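Side-chain contacts in tetraacyldisaccharide 4'-kinase (Aquifex aeolicus, PDB 4EHX), which transfers the gamma-phosphate of ATP to the 4'-position of a tetraacyldisaccharide 1-phosphate, giving lipid IVA in lipid A biosynthesis: residues A59-D64 with K308-I313; G80-S85 with L90-E95; A105-H110 with S214-V219; D181-T186 with F193-G198; R242-N247 with F292-K297. All blocks are in the same frame, centred on the assembly; numbering follows the deposited sequence.

Interaction 1 of 5, residues A59-D64 with K308-I313; sequences ADLLKD and KLIYRI
Ile310 meets two leucines with its two branches. Its short branch is CG2, which lies 3.6 Å from CD2 of Leu62; these two side chains meet at a slant. Its long branch ends at CD1, 3.9 Å from CD1 of Leu61, and there the side chains run at about a right angle. The split follows from chi1 of Ile310, -67°, which puts CG2 anti to the backbone N and CG1 beside it. The contact is wholly apolar and joins the end of helix 51-61 to helix 303-312. Helix 51-61 starts at Lys51 and Thr52 of the predicted ATP site, so it is the helix that follows the P-loop, and Ile310 packs at its far end. The backbones stay well apart, with CA of Leu62 8.7 Å from CA of Ile310. Leu62 has already left the helical course, and its side chain also rests on Ile39 of strand 38-43 and on Phe314. Leu61 packs further on Leu306 and Lys307, one turn back along helix 303-312.

Interaction 2 of 5, residues G80-S85 with L90-E95; sequences GTLIVS and LKVSWE
Val84, Leu90 and Val92 form the apolar centre. CG1 of Val84 lies 3.7 Å from CD1 of Leu90, and the two side chains run alongside each other in the same direction. The same CG1 is 4.1 Å from CG2 of Val92, which comes in at about a right angle. Val84 turns this methyl anti to its own backbone N (chi1 174°), where it can meet both. Val92 uses its other branch as well: CG1 meets CD1 of Leu82 tip to tip at 4.0 Å. If Val92 were an alanine, both branches would be gone, and Leu82 CD1 and Val84 CG1 would probably each lose a packing partner. The polar edge is a backbone hydrogen bond from Lys91 N to Val84 O, 2.8 Å long. Leu90 CA adds a CA-H...O contact to the same oxygen at 3.5 Å. Ser85 and Leu90 form an antiparallel non-hydrogen-bonded pair, so the segments close a tight beta hairpin. Beyond it, Ser93 takes the N-cap position of helix 94-97. On the other side of strand 81-86, Val84 and Ser85 both face Val113 of strand 112-116 in a classic beta bulge. Helix 99-107 packs on Ser85 and Leu90, helix 94-97 on Leu82, Val84 and Val92, and helix 119-130 on Ile83.

Interaction 3 of 5, residues A105-H110 with S214-V219; sequences AKLLPH and SDFEEV
Lys106 and Phe216 bring their CA atoms to 6.4 Å where the end of helix 99-107 faces a turn in which Phe216 takes a left-handed backbone conformation (phi 57°, psi 35°). The Phe216 ring lies flat against the root of the lysine. CB of Lys106 sits over the ring face, 3.9 Å from the centroid and 12° off the normal, a CH-pi contact. The lysine chain then bends at chi2 and chi3, which brings CE to 4.1 Å from CD1 of Phe216. Leu107 takes the ring edge, with its CD2 in the ring plane and 4.0 Å from CD2 of Phe216. The turn links antiparallel strands 201-212 and 218-219, so the contact sets this hairpin against the helix. Leu107 also touches Thr52 and Met56 of helix 51-61, and Thr52 belongs to the predicted ATP site. A water donates to Lys106 O and to Phe216 O, bridging the two carbonyls. Lys106 NZ bonds to Gln286 OE1 and donates to a second water, which reaches Asp215 OD1 weakly.

Interaction 4 of 5, residues D181-T186 with F193-G198; sequences DALVLT and FEFFTG
Leu183 and Leu185 both point from strand 182-186 to the segment 193-198, which runs back against the strand with end-to-end directions 171° apart. Leu185 and the Phe193 ring meet at a slant. CD1 of Leu185 lies over one ring face, while its CB is 3.7 Å from the ring tip CZ of Phe193. The ring edge is turned to the backbone, with CE1 of Phe193 3.6 Å from Thr186 O, near the ring plane. Phe193 gets there with CG between its backbone N and carbonyl carbon (chi1 73°). Leu185 stands at about a right angle to Phe195, its CD1 4.0 Å from CB of Phe195. Leu183 CD1 meets the edge of the Phe195 ring at CD2, 3.9 Å away. The same methyl meets CG2 of Thr197 tip to tip at 3.7 Å. With an alanine in place of Phe193 the ring would be gone, which is likely to uncover one flank of Leu185 and open a gap beside Leu160 of helix 157-160. Thr197 OG1 bonds to Lys199 N just beyond. Residues 193-198 belong to the loop that links parallel neighbours 182-186 and 201-212 in the P-loop kinase fold, and the side chain of Thr186 lies about 5 Å from Gly50 of the predicted ATP site.

Interaction 5 of 5, residues R242-N247 with F292-K297; sequences RKVLKN and FALNFK
Leu294 reaches from its strand to Val244 and Leu245 on the helix. Its CB points at helix 242-247 but stops short of it. CG stands beside the backbone N (chi1 -52°), and from there CD1 continues the extended course (chi2 176°) to the tip. This one methyl makes the closest contacts of the side chain. On one hand it meets CG1 of Val244 at 3.8 Å, the two side chains running alongside each other, oppositely directed. On the other it meets CD2 of Leu245 at 3.9 Å, with the side chains at a slant. The second branch, CD2 of Leu294, stays a little farther off, 4.4 Å from CD2 of Leu245. Helix 237-248 lies between parallel strands 229-233 and 252-257 in the chain and here packs on strand 291-300. The short axes are 11.3 Å apart at closest approach and cross at 71°. Strand 291-300 pairs antiparallel with strand 201-212 and parallel with strand 275-277, and so ties the two together. Phe296, two residues along, points to the same side as Leu294. Its ring tip CZ lies 3.8 Å from CG1 of Val244, which sits at the ring edge near the plane. Val244 CG1 therefore touches both strand residues. Behind the contact, Leu294 also packs on Leu211 and Ile250, and Leu245 on Val252 and Phe255.

Interaction 1 joins segments whose closest ends are 244 residues apart and encloses the other four along the chain; interaction 4 is nested within interaction 3. Interactions 2 and 3 have centres 16 Å apart and touch through Leu90 CD2 and Lys106 CD (3.5 Å). Interactions 1 and 3 touch where Ala59 packs on Leu108, and interactions 1 and 4 where Leu309 packs on Ala182. Interactions 3 and 5 meet through Glu218, close to Asn295 and Lys297. Interactions 2 and 4 lie on opposite sides of the chain's centre, 34 Å apart between centres. Helix 51-61, just after the predicted ATP loop, is packed by interactions 1 and 3. The long strands 201-212 and 291-300 connect this core to the region of interaction 5.

Interaction 1 of 5, residues A59-D64 with K308-I313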
# COMPACT_ATOMS: atom_id res chain seq x y z
N ALA A 59 5.11 6.34 -7.92
CA ALA A 59 5.51 7.71 -7.60
C ALA A 59 6.89 7.99 -8.20
O ALA A 59 7.16 9.09 -8.69
CB ALA A 59 5.51 7.95 -6.08
N ASP A 60 7.76 6.97 -8.20
CA ASP A 60 9.07 7.10 -8.82
C ASP A 60 9.00 7.29 -10.34
O ASP A 60 9.81 8.02 -10.92
CB ASP A 60 9.97 5.90 -8.48
CG ASP A 60 11.34 6.01 -9.12
OD1 ASP A 60 12.16 6.77 -8.57
OD2 ASP A 60 11.61 5.38 -10.17
N LEU A 61 8.04 6.64 -10.99
CA LEU A 61 7.87 6.84 -12.42
C LEU A 61 7.51 8.30 -12.70
O LEU A 61 7.86 8.85 -13.74
CB LEU A 61 6.78 5.91 -12.99
CG LEU A 61 7.06 4.41 -13.04
CD1 LEU A 61 5.90 3.68 -13.70
CD2 LEU A 61 8.38 4.13 -13.79
N LEU A 62 6.83 8.91 -11.74
CA LEU A 62 6.38 10.31 -11.85
C LEU A 62 7.29 11.30 -11.13
O LEU A 62 6.84 12.36 -10.68
CB LEU A 62 4.96 10.42 -11.26
CG LEU A 62 3.87 9.69 -12.03
CD1 LEU A 62 2.65 9.38 -11.15
CD2 LEU A 62 3.46 10.51 -13.27
N LYS A 63 8.57 10.96 -11.01
CA LYS A 63 9.50 11.80 -10.25
C LYS A 63 9.67 13.21 -10.82
O LYS A 63 10.14 14.13 -10.14
CB LYS A 63 10.86 11.12 -10.13
CG LYS A 63 11.57 10.93 -11.45
CD LYS A 63 12.93 10.26 -11.22
CE LYS A 63 13.64 10.07 -12.55
NZ LYS A 63 14.98 9.42 -12.43
N ASP A 64 9.29 13.39 -12.08
CA ASP A 64 9.39 14.69 -12.73
C ASP A 64 8.15 15.57 -12.48
O ASP A 64 8.10 16.70 -12.93
CB ASP A 64 9.62 14.50 -14.23
CG ASP A 64 10.93 13.77 -14.53
OD1 ASP A 64 11.97 14.11 -13.92
OD2 ASP A 64 10.92 12.84 -15.37
N LYS A 308 3.79 4.74 -20.91
CA LYS A 308 3.00 5.34 -21.99
C LYS A 308 1.57 5.61 -21.56
O LYS A 308 1.01 6.66 -21.89
CB LYS A 308 3.03 4.47 -23.25
CG LYS A 308 2.23 5.04 -24.41
CD LYS A 308 2.56 4.31 -25.71
CE LYS A 308 1.75 4.86 -26.88
NZ LYS A 308 2.04 4.12 -28.14
N LEU A 309 0.95 4.67 -20.83
CA LEU A 309 -0.42 4.88 -20.36
C LEU A 309 -0.45 6.08 -19.43
O LEU A 309 -1.39 6.87 -19.46
CB LEU A 309 -0.96 3.67 -19.60
CG LEU A 309 -1.39 2.42 -20.37
CD1 LEU A 309 -1.77 1.32 -19.38
CD2 LEU A 309 -2.55 2.72 -21.31
N ILE A 310 0.57 6.20 -18.59
CA ILE A 310 0.60 7.28 -17.61
C ILE A 310 0.76 8.63 -18.30
O ILE A 310 0.02 9.57 -18.02
CB ILE A 310 1.71 7.05 -16.60
CG1 ILE A 310 1.38 5.81 -15.76
CG2 ILE A 310 1.92 8.27 -15.70
CD1 ILE A 310 2.54 5.32 -14.92
N TYR A 311 1.73 8.70 -19.21
CA TYR A 311 1.98 9.89 -20.00
C TYR A 311 0.71 10.43 -20.67
O TYR A 311 0.45 11.65 -20.65
CB TYR A 311 3.07 9.56 -21.03
CG TYR A 311 3.24 10.50 -22.19
CD1 TYR A 311 3.92 11.71 -22.04
CD2 TYR A 311 2.77 10.17 -23.45
CE1 TYR A 311 4.09 12.56 -23.12
CE2 TYR A 311 2.94 11.01 -24.53
CZ TYR A 311 3.60 12.21 -24.36
OH TYR A 311 3.78 13.05 -25.43
N ARG A 312 -0.09 9.54 -21.25
CA ARG A 312 -1.27 9.98 -22.00
C ARG A 312 -2.38 10.63 -21.17
O ARG A 312 -3.22 11.34 -21.72
CB ARG A 312 -1.84 8.84 -22.85
CG ARG A 312 -0.91 8.36 -23.97
CD ARG A 312 -0.71 9.44 -25.03
NE ARG A 312 0.21 8.99 -26.08
CZ ARG A 312 -0.18 8.37 -27.19
NH1 ARG A 312 -1.47 8.13 -27.40
NH2 ARG A 312 0.72 7.99 -28.09
N ILE A 313 -2.39 10.42 -19.85
CA ILE A 313 -3.42 11.04 -19.01
C ILE A 313 -3.15 12.52 -18.72
O ILE A 313 -3.99 13.22 -18.17
CB ILE A 313 -3.63 10.30 -17.65
CG1 ILE A 313 -2.55 10.70 -16.65
CG2 ILE A 313 -3.74 8.80 -17.86
CD1 ILE A 313 -2.56 9.90 -15.36

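Interaction 2 of 5, residues G80-S85 with L90-E95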
# COMPACT_ATOMS: atom_id res chain seq x y z
N GLY A 80 -11.54 14.62 9.18
CA GLY A 80 -11.68 15.61 8.14
C GLY A 80 -10.60 15.40 7.10
O GLY A 80 -10.33 14.26 6.70
N THR A 81 -9.97 16.48 6.66
CA THR A 81 -8.87 16.38 5.71
C THR A 81 -7.60 16.85 6.40
O THR A 81 -7.61 17.85 7.11
CB THR A 81 -9.15 17.22 4.47
OG1 THR A 81 -10.37 16.79 3.87
CG2 THR A 81 -8.04 17.06 3.46
N LEU A 82 -6.50 16.12 6.20
CA LEU A 82 -5.27 16.39 6.93
C LEU A 82 -4.07 16.27 6.00
O LEU A 82 -3.89 15.24 5.35
CB LEU A 82 -5.13 15.38 8.08
CG LEU A 82 -3.81 15.43 8.85
CD1 LEU A 82 -3.70 16.76 9.58
CD2 LEU A 82 -3.71 14.26 9.82
N ILE A 83 -3.27 17.32 5.91
CA ILE A 83 -2.01 17.21 5.19
C ILE A 83 -1.02 16.50 6.09
O ILE A 83 -0.65 17.00 7.14
CB ILE A 83 -1.45 18.58 4.75
CG1 ILE A 83 -2.35 19.21 3.68
CG2 ILE A 83 -0.00 18.42 4.24
CD1 ILE A 83 -2.00 20.67 3.34
N VAL A 84 -0.62 15.30 5.69
CA VAL A 84 0.29 14.48 6.48
C VAL A 84 1.74 14.84 6.14
O VAL A 84 2.61 14.93 7.02
CB VAL A 84 0.06 13.00 6.16
CG1 VAL A 84 1.11 12.12 6.84
CG2 VAL A 84 -1.35 12.60 6.57
N SER A 85 2.00 15.07 4.86
CA SER A 85 3.36 15.39 4.46
C SER A 85 3.34 16.38 3.31
O SER A 85 2.51 16.26 2.41
CB SER A 85 4.07 14.12 4.00
OG SER A 85 5.35 14.42 3.47
N LEU A 90 7.20 15.43 6.81
CA LEU A 90 6.09 15.08 7.70
C LEU A 90 5.64 16.30 8.51
O LEU A 90 6.45 17.07 9.01
CB LEU A 90 6.48 13.92 8.63
CG LEU A 90 6.18 12.50 8.10
CD1 LEU A 90 4.67 12.25 7.96
CD2 LEU A 90 6.88 12.26 6.76
N LYS A 91 4.33 16.48 8.60
CA LYS A 91 3.76 17.62 9.30
C LYS A 91 2.99 17.19 10.54
O LYS A 91 2.53 18.03 11.31
CB LYS A 91 2.84 18.41 8.37
CG LYS A 91 3.59 19.06 7.21
CD LYS A 91 4.66 20.00 7.76
CE LYS A 91 5.66 20.42 6.70
NZ LYS A 91 6.63 21.42 7.26
N VAL A 92 2.84 15.88 10.73
CA VAL A 92 2.11 15.35 11.88
C VAL A 92 2.74 14.04 12.34
O VAL A 92 3.54 13.44 11.62
CB VAL A 92 0.64 15.07 11.52
CG1 VAL A 92 -0.07 16.35 11.10
CG2 VAL A 92 0.57 14.04 10.40
N SER A 93 2.38 13.59 13.54
CA SER A 93 2.87 12.31 14.03
C SER A 93 2.03 11.17 13.44
O SER A 93 0.95 11.41 12.90
CB SER A 93 2.79 12.27 15.55
OG SER A 93 1.44 12.33 15.98
N TRP A 94 2.51 9.94 13.56
CA TRP A 94 1.72 8.80 13.09
C TRP A 94 0.44 8.69 13.92
O TRP A 94 -0.61 8.32 13.40
CB TRP A 94 2.52 7.49 13.15
CG TRP A 94 3.01 7.11 14.51
CD1 TRP A 94 2.34 6.37 15.45
CD2 TRP A 94 4.28 7.44 15.10
NE1 TRP A 94 3.11 6.22 16.58
CE2 TRP A 94 4.30 6.87 16.38
CE3 TRP A 94 5.39 8.16 14.65
CZ2 TRP A 94 5.40 7.00 17.24
CZ3 TRP A 94 6.48 8.29 15.50
CH2 TRP A 94 6.47 7.71 16.78
N GLU A 95 0.54 9.02 15.20
CA GLU A 95 -0.63 9.05 16.07
C GLU A 95 -1.77 9.86 15.44
O GLU A 95 -2.93 9.44 15.45
CB GLU A 95 -0.28 9.59 17.46
CG GLU A 95 0.65 8.70 18.29
CD GLU A 95 2.11 9.15 18.27
OE1 GLU A 95 2.55 9.74 17.25
OE2 GLU A 95 2.82 8.91 19.27

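Interaction 3 of 5, residues A105-H110 with S214-V219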
# COMPACT_ATOMS: atom_id res chain seq x y z
N ALA A 105 3.99 8.24 3.83
CA ALA A 105 4.79 9.47 3.77
C ALA A 105 6.28 9.23 4.04
O ALA A 105 7.15 9.83 3.41
CB ALA A 105 4.21 10.52 4.73
N LYS A 106 6.58 8.36 5.00
CA LYS A 106 7.98 8.08 5.28
C LYS A 106 8.62 7.33 4.12
O LYS A 106 9.81 7.49 3.84
CB LYS A 106 8.15 7.29 6.59
CG LYS A 106 7.73 8.04 7.85
CD LYS A 106 8.46 9.38 8.05
CE LYS A 106 9.94 9.20 8.24
NZ LYS A 106 10.57 10.33 9.04
N LEU A 107 7.83 6.52 3.43
CA LEU A 107 8.36 5.78 2.28
C LEU A 107 8.48 6.62 0.99
O LEU A 107 9.08 6.15 0.03
CB LEU A 107 7.53 4.53 2.01
CG LEU A 107 7.52 3.45 3.09
CD1 LEU A 107 6.39 2.47 2.83
CD2 LEU A 107 8.90 2.77 3.15
N LEU A 108 7.93 7.84 0.99
CA LEU A 108 7.98 8.70 -0.20
C LEU A 108 8.53 10.10 0.08
O LEU A 108 7.77 11.07 0.15
CB LEU A 108 6.58 8.85 -0.82
CG LEU A 108 5.77 7.59 -1.15
CD1 LEU A 108 4.31 7.96 -1.36
CD2 LEU A 108 6.34 6.91 -2.38
N PRO A 109 9.86 10.23 0.20
CA PRO A 109 10.52 11.49 0.60
C PRO A 109 10.35 12.73 -0.31
O PRO A 109 10.74 13.82 0.12
CB PRO A 109 12.00 11.10 0.72
CG PRO A 109 12.13 9.81 -0.06
CD PRO A 109 10.82 9.11 0.14
N HIS A 110 9.81 12.60 -1.52
CA HIS A 110 9.61 13.78 -2.38
C HIS A 110 8.13 14.00 -2.73
O HIS A 110 7.80 14.80 -3.61
CB HIS A 110 10.40 13.63 -3.68
CG HIS A 110 11.83 13.25 -3.46
ND1 HIS A 110 12.77 14.14 -2.99
CD2 HIS A 110 12.47 12.07 -3.62
CE1 HIS A 110 13.93 13.52 -2.88
NE2 HIS A 110 13.78 12.26 -3.26
N SER A 214 16.37 3.71 10.45
CA SER A 214 15.26 4.27 11.23
C SER A 214 14.86 5.67 10.75
O SER A 214 13.79 6.17 11.09
CB SER A 214 15.59 4.28 12.72
OG SER A 214 16.74 5.05 12.98
N ASP A 215 15.73 6.31 9.96
CA ASP A 215 15.38 7.56 9.29
C ASP A 215 14.75 7.31 7.92
O ASP A 215 14.57 8.22 7.11
CB ASP A 215 16.61 8.46 9.15
CG ASP A 215 17.16 8.90 10.49
OD1 ASP A 215 16.34 9.23 11.38
OD2 ASP A 215 18.39 8.91 10.67
N PHE A 216 14.42 6.05 7.66
CA PHE A 216 13.84 5.63 6.39
C PHE A 216 14.70 5.97 5.16
O PHE A 216 14.18 6.26 4.07
CB PHE A 216 12.39 6.11 6.25
CG PHE A 216 11.42 5.26 7.01
CD1 PHE A 216 11.30 5.36 8.39
CD2 PHE A 216 10.66 4.30 6.35
CE1 PHE A 216 10.42 4.56 9.10
CE2 PHE A 216 9.78 3.50 7.05
CZ PHE A 216 9.67 3.62 8.43
N GLU A 217 16.01 5.90 5.35
CA GLU A 217 16.99 6.05 4.28
C GLU A 217 17.50 4.68 3.86
O GLU A 217 17.70 3.79 4.69
CB GLU A 217 18.15 6.92 4.77
CG GLU A 217 17.75 8.33 5.15
CD GLU A 217 18.80 9.05 5.98
OE1 GLU A 217 19.62 8.38 6.64
OE2 GLU A 217 18.80 10.30 5.97
N GLU A 218 17.73 4.50 2.56
CA GLU A 218 18.26 3.24 2.04
C GLU A 218 19.72 3.03 2.40
O GLU A 218 20.55 3.92 2.22
CB GLU A 218 18.09 3.18 0.52
CG GLU A 218 16.64 3.10 0.10
CD GLU A 218 16.48 2.85 -1.38
OE1 GLU A 218 17.50 2.63 -2.07
OE2 GLU A 218 15.33 2.89 -1.86
N VAL A 219 20.02 1.86 2.94
CA VAL A 219 21.40 1.50 3.27
C VAL A 219 21.68 0.06 2.86
O VAL A 219 20.79 -0.79 2.87
CB VAL A 219 21.71 1.67 4.79
CG1 VAL A 219 21.57 3.13 5.21
CG2 VAL A 219 20.82 0.78 5.62
O HOH W 1 11.82 5.95 2.63
O HOH W 2 13.11 9.42 10.64

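Interaction 4 of 5, residues D181-T186 with F193-G198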
# COMPACT_ATOMS: atom_id res chain seq x y z
N ASP A 181 -8.51 -0.14 -15.73
CA ASP A 181 -7.90 0.24 -17.00
C ASP A 181 -6.65 -0.58 -17.25
O ASP A 181 -6.24 -0.78 -18.40
CB ASP A 181 -7.51 1.72 -16.99
CG ASP A 181 -8.70 2.62 -16.93
OD1 ASP A 181 -9.67 2.39 -17.69
OD2 ASP A 181 -8.66 3.57 -16.12
N ALA A 182 -6.02 -1.01 -16.17
CA ALA A 182 -4.78 -1.77 -16.26
C ALA A 182 -4.75 -2.74 -15.09
O ALA A 182 -5.21 -2.42 -13.99
CB ALA A 182 -3.56 -0.84 -16.20
N LEU A 183 -4.21 -3.93 -15.34
CA LEU A 183 -4.03 -4.93 -14.29
C LEU A 183 -2.55 -5.12 -13.96
O LEU A 183 -1.72 -5.20 -14.86
CB LEU A 183 -4.60 -6.29 -14.71
CG LEU A 183 -6.11 -6.36 -14.89
CD1 LEU A 183 -6.52 -7.76 -15.30
CD2 LEU A 183 -6.81 -5.96 -13.62
N VAL A 184 -2.25 -5.22 -12.68
CA VAL A 184 -0.91 -5.54 -12.23
C VAL A 184 -1.01 -6.86 -11.50
O VAL A 184 -1.72 -6.96 -10.49
CB VAL A 184 -0.34 -4.46 -11.27
CG1 VAL A 184 1.06 -4.88 -10.76
CG2 VAL A 184 -0.23 -3.11 -12.00
N LEU A 185 -0.34 -7.88 -12.04
CA LEU A 185 -0.41 -9.23 -11.50
C LEU A 185 0.74 -9.42 -10.52
O LEU A 185 1.89 -9.55 -10.93
CB LEU A 185 -0.33 -10.26 -12.62
CG LEU A 185 -1.32 -10.12 -13.79
CD1 LEU A 185 -1.22 -11.33 -14.72
CD2 LEU A 185 -2.76 -9.92 -13.34
N THR A 186 0.41 -9.43 -9.24
CA THR A 186 1.41 -9.34 -8.17
C THR A 186 1.87 -10.69 -7.59
O THR A 186 1.31 -11.76 -7.88
CB THR A 186 0.86 -8.49 -7.02
OG1 THR A 186 -0.33 -9.13 -6.52
CG2 THR A 186 0.50 -7.07 -7.51
N PHE A 193 1.70 -16.31 -12.06
CA PHE A 193 0.50 -16.70 -12.78
C PHE A 193 0.25 -15.80 -13.97
O PHE A 193 0.81 -14.71 -14.06
CB PHE A 193 -0.73 -16.72 -11.85
CG PHE A 193 -1.23 -15.35 -11.45
CD1 PHE A 193 -0.53 -14.57 -10.54
CD2 PHE A 193 -2.43 -14.85 -11.97
CE1 PHE A 193 -1.00 -13.31 -10.17
CE2 PHE A 193 -2.91 -13.60 -11.60
CZ PHE A 193 -2.20 -12.83 -10.69
N GLU A 194 -0.62 -16.25 -14.86
CA GLU A 194 -1.04 -15.47 -16.00
C GLU A 194 -2.53 -15.19 -15.87
O GLU A 194 -3.27 -15.96 -15.26
CB GLU A 194 -0.79 -16.25 -17.30
CG GLU A 194 0.64 -16.77 -17.45
CD GLU A 194 1.60 -15.71 -17.96
OE1 GLU A 194 1.14 -14.62 -18.35
OE2 GLU A 194 2.83 -15.98 -17.97
N PHE A 195 -2.97 -14.08 -16.44
CA PHE A 195 -4.39 -13.76 -16.42
C PHE A 195 -4.72 -12.84 -17.58
O PHE A 195 -4.33 -11.67 -17.58
CB PHE A 195 -4.76 -13.11 -15.09
CG PHE A 195 -6.23 -12.88 -14.92
CD1 PHE A 195 -7.12 -13.93 -15.02
CD2 PHE A 195 -6.72 -11.61 -14.64
CE1 PHE A 195 -8.48 -13.72 -14.85
CE2 PHE A 195 -8.07 -11.40 -14.47
CZ PHE A 195 -8.96 -12.46 -14.57
N PHE A 196 -5.43 -13.37 -18.57
CA PHE A 196 -5.75 -12.61 -19.76
C PHE A 196 -7.17 -12.06 -19.74
O PHE A 196 -8.14 -12.80 -19.55
CB PHE A 196 -5.56 -13.45 -21.03
CG PHE A 196 -5.92 -12.71 -22.28
CD1 PHE A 196 -4.99 -11.90 -22.91
CD2 PHE A 196 -7.19 -12.82 -22.82
CE1 PHE A 196 -5.32 -11.21 -24.07
CE2 PHE A 196 -7.52 -12.14 -23.98
CZ PHE A 196 -6.58 -11.33 -24.60
N THR A 197 -7.28 -10.75 -19.95
CA THR A 197 -8.56 -10.06 -19.96
C THR A 197 -8.70 -9.19 -21.20
O THR A 197 -9.77 -8.65 -21.47
CB THR A 197 -8.69 -9.13 -18.74
OG1 THR A 197 -7.66 -8.14 -18.79
CG2 THR A 197 -8.59 -9.92 -17.45
N GLY A 198 -7.61 -9.03 -21.94
CA GLY A 198 -7.58 -8.06 -23.02
C GLY A 198 -7.10 -6.68 -22.57
O GLY A 198 -6.72 -5.85 -23.40

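Interaction 5 of 5, residues R242-N247 with F292-K297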
# COMPACT_ATOMS: atom_id res chain seq x y z
N ARG A 242 9.25 -13.89 9.65
CA ARG A 242 10.18 -14.99 9.93
C ARG A 242 10.56 -15.75 8.66
O ARG A 242 11.73 -16.08 8.46
CB ARG A 242 9.59 -15.97 10.95
CG ARG A 242 9.55 -15.46 12.39
CD ARG A 242 8.95 -16.50 13.33
NE ARG A 242 9.86 -17.62 13.56
CZ ARG A 242 10.55 -17.80 14.68
NH1 ARG A 242 10.43 -16.94 15.68
NH2 ARG A 242 11.36 -18.84 14.80
N LYS A 243 9.57 -16.03 7.83
CA LYS A 243 9.80 -16.75 6.58
C LYS A 243 10.75 -15.98 5.67
O LYS A 243 11.74 -16.53 5.18
CB LYS A 243 8.46 -17.01 5.87
CG LYS A 243 8.57 -17.90 4.64
CD LYS A 243 9.11 -19.28 5.01
CE LYS A 243 9.24 -20.17 3.77
NZ LYS A 243 7.93 -20.40 3.10
N VAL A 244 10.44 -14.71 5.44
CA VAL A 244 11.24 -13.87 4.56
C VAL A 244 12.70 -13.80 5.01
O VAL A 244 13.61 -13.91 4.20
CB VAL A 244 10.67 -12.44 4.48
CG1 VAL A 244 11.60 -11.55 3.66
CG2 VAL A 244 9.27 -12.46 3.88
N LEU A 245 12.90 -13.61 6.31
CA LEU A 245 14.25 -13.55 6.87
C LEU A 245 15.00 -14.86 6.59
O LEU A 245 16.18 -14.84 6.24
CB LEU A 245 14.19 -13.29 8.38
CG LEU A 245 13.70 -11.91 8.83
CD1 LEU A 245 13.52 -11.87 10.36
CD2 LEU A 245 14.66 -10.83 8.39
N LYS A 246 14.30 -15.97 6.76
CA LYS A 246 14.89 -17.29 6.52
C LYS A 246 15.27 -17.48 5.05
O LYS A 246 16.39 -17.88 4.75
CB LYS A 246 13.92 -18.40 6.96
CG LYS A 246 14.45 -19.81 6.76
CD LYS A 246 13.45 -20.85 7.20
CE LYS A 246 14.00 -22.26 7.02
NZ LYS A 246 13.05 -23.31 7.48
N ASN A 247 14.34 -17.18 4.16
CA ASN A 247 14.58 -17.33 2.72
C ASN A 247 15.71 -16.45 2.20
O ASN A 247 16.33 -16.76 1.18
CB ASN A 247 13.30 -17.09 1.92
CG ASN A 247 12.21 -18.12 2.21
OD1 ASN A 247 11.02 -17.80 2.20
ND2 ASN A 247 12.62 -19.35 2.48
N PHE A 292 16.55 -1.65 11.74
CA PHE A 292 16.36 -1.58 10.29
C PHE A 292 15.17 -2.41 9.82
O PHE A 292 14.71 -3.31 10.53
CB PHE A 292 17.62 -2.09 9.58
CG PHE A 292 18.88 -1.39 9.99
CD1 PHE A 292 19.58 -1.78 11.12
CD2 PHE A 292 19.37 -0.32 9.24
CE1 PHE A 292 20.73 -1.12 11.50
CE2 PHE A 292 20.53 0.34 9.62
CZ PHE A 292 21.20 -0.06 10.76
N ALA A 293 14.70 -2.11 8.61
CA ALA A 293 13.70 -2.93 7.93
C ALA A 293 14.26 -3.41 6.60
O ALA A 293 15.25 -2.88 6.10
CB ALA A 293 12.39 -2.14 7.72
N LEU A 294 13.65 -4.44 6.02
CA LEU A 294 14.08 -4.91 4.72
C LEU A 294 13.47 -4.01 3.64
O LEU A 294 12.34 -3.53 3.77
CB LEU A 294 13.65 -6.35 4.51
CG LEU A 294 14.06 -7.34 5.60
CD1 LEU A 294 13.49 -8.73 5.31
CD2 LEU A 294 15.56 -7.39 5.75
N ASN A 295 14.22 -3.79 2.57
CA ASN A 295 13.73 -2.97 1.47
C ASN A 295 13.69 -3.78 0.19
O ASN A 295 14.71 -4.32 -0.25
CB ASN A 295 14.60 -1.72 1.30
CG ASN A 295 13.93 -0.64 0.46
OD1 ASN A 295 12.75 -0.74 0.12
ND2 ASN A 295 14.68 0.40 0.14
N PHE A 296 12.50 -3.87 -0.39
CA PHE A 296 12.31 -4.56 -1.66
C PHE A 296 12.03 -3.54 -2.75
O PHE A 296 11.55 -2.44 -2.48
CB PHE A 296 11.16 -5.55 -1.53
CG PHE A 296 11.48 -6.72 -0.67
CD1 PHE A 296 11.47 -6.61 0.71
CD2 PHE A 296 11.81 -7.95 -1.23
CE1 PHE A 296 11.78 -7.69 1.51
CE2 PHE A 296 12.12 -9.03 -0.44
CZ PHE A 296 12.11 -8.90 0.94
N LYS A 297 12.35 -3.89 -3.99
CA LYS A 297 12.08 -3.02 -5.12
C LYS A 297 11.13 -3.74 -6.06
O LYS A 297 11.18 -4.97 -6.15
CB LYS A 297 13.37 -2.63 -5.85
CG LYS A 297 14.25 -1.65 -5.07
CD LYS A 297 13.53 -0.32 -4.85
CE LYS A 297 14.32 0.60 -3.93
NZ LYS A 297 15.65 0.96 -4.48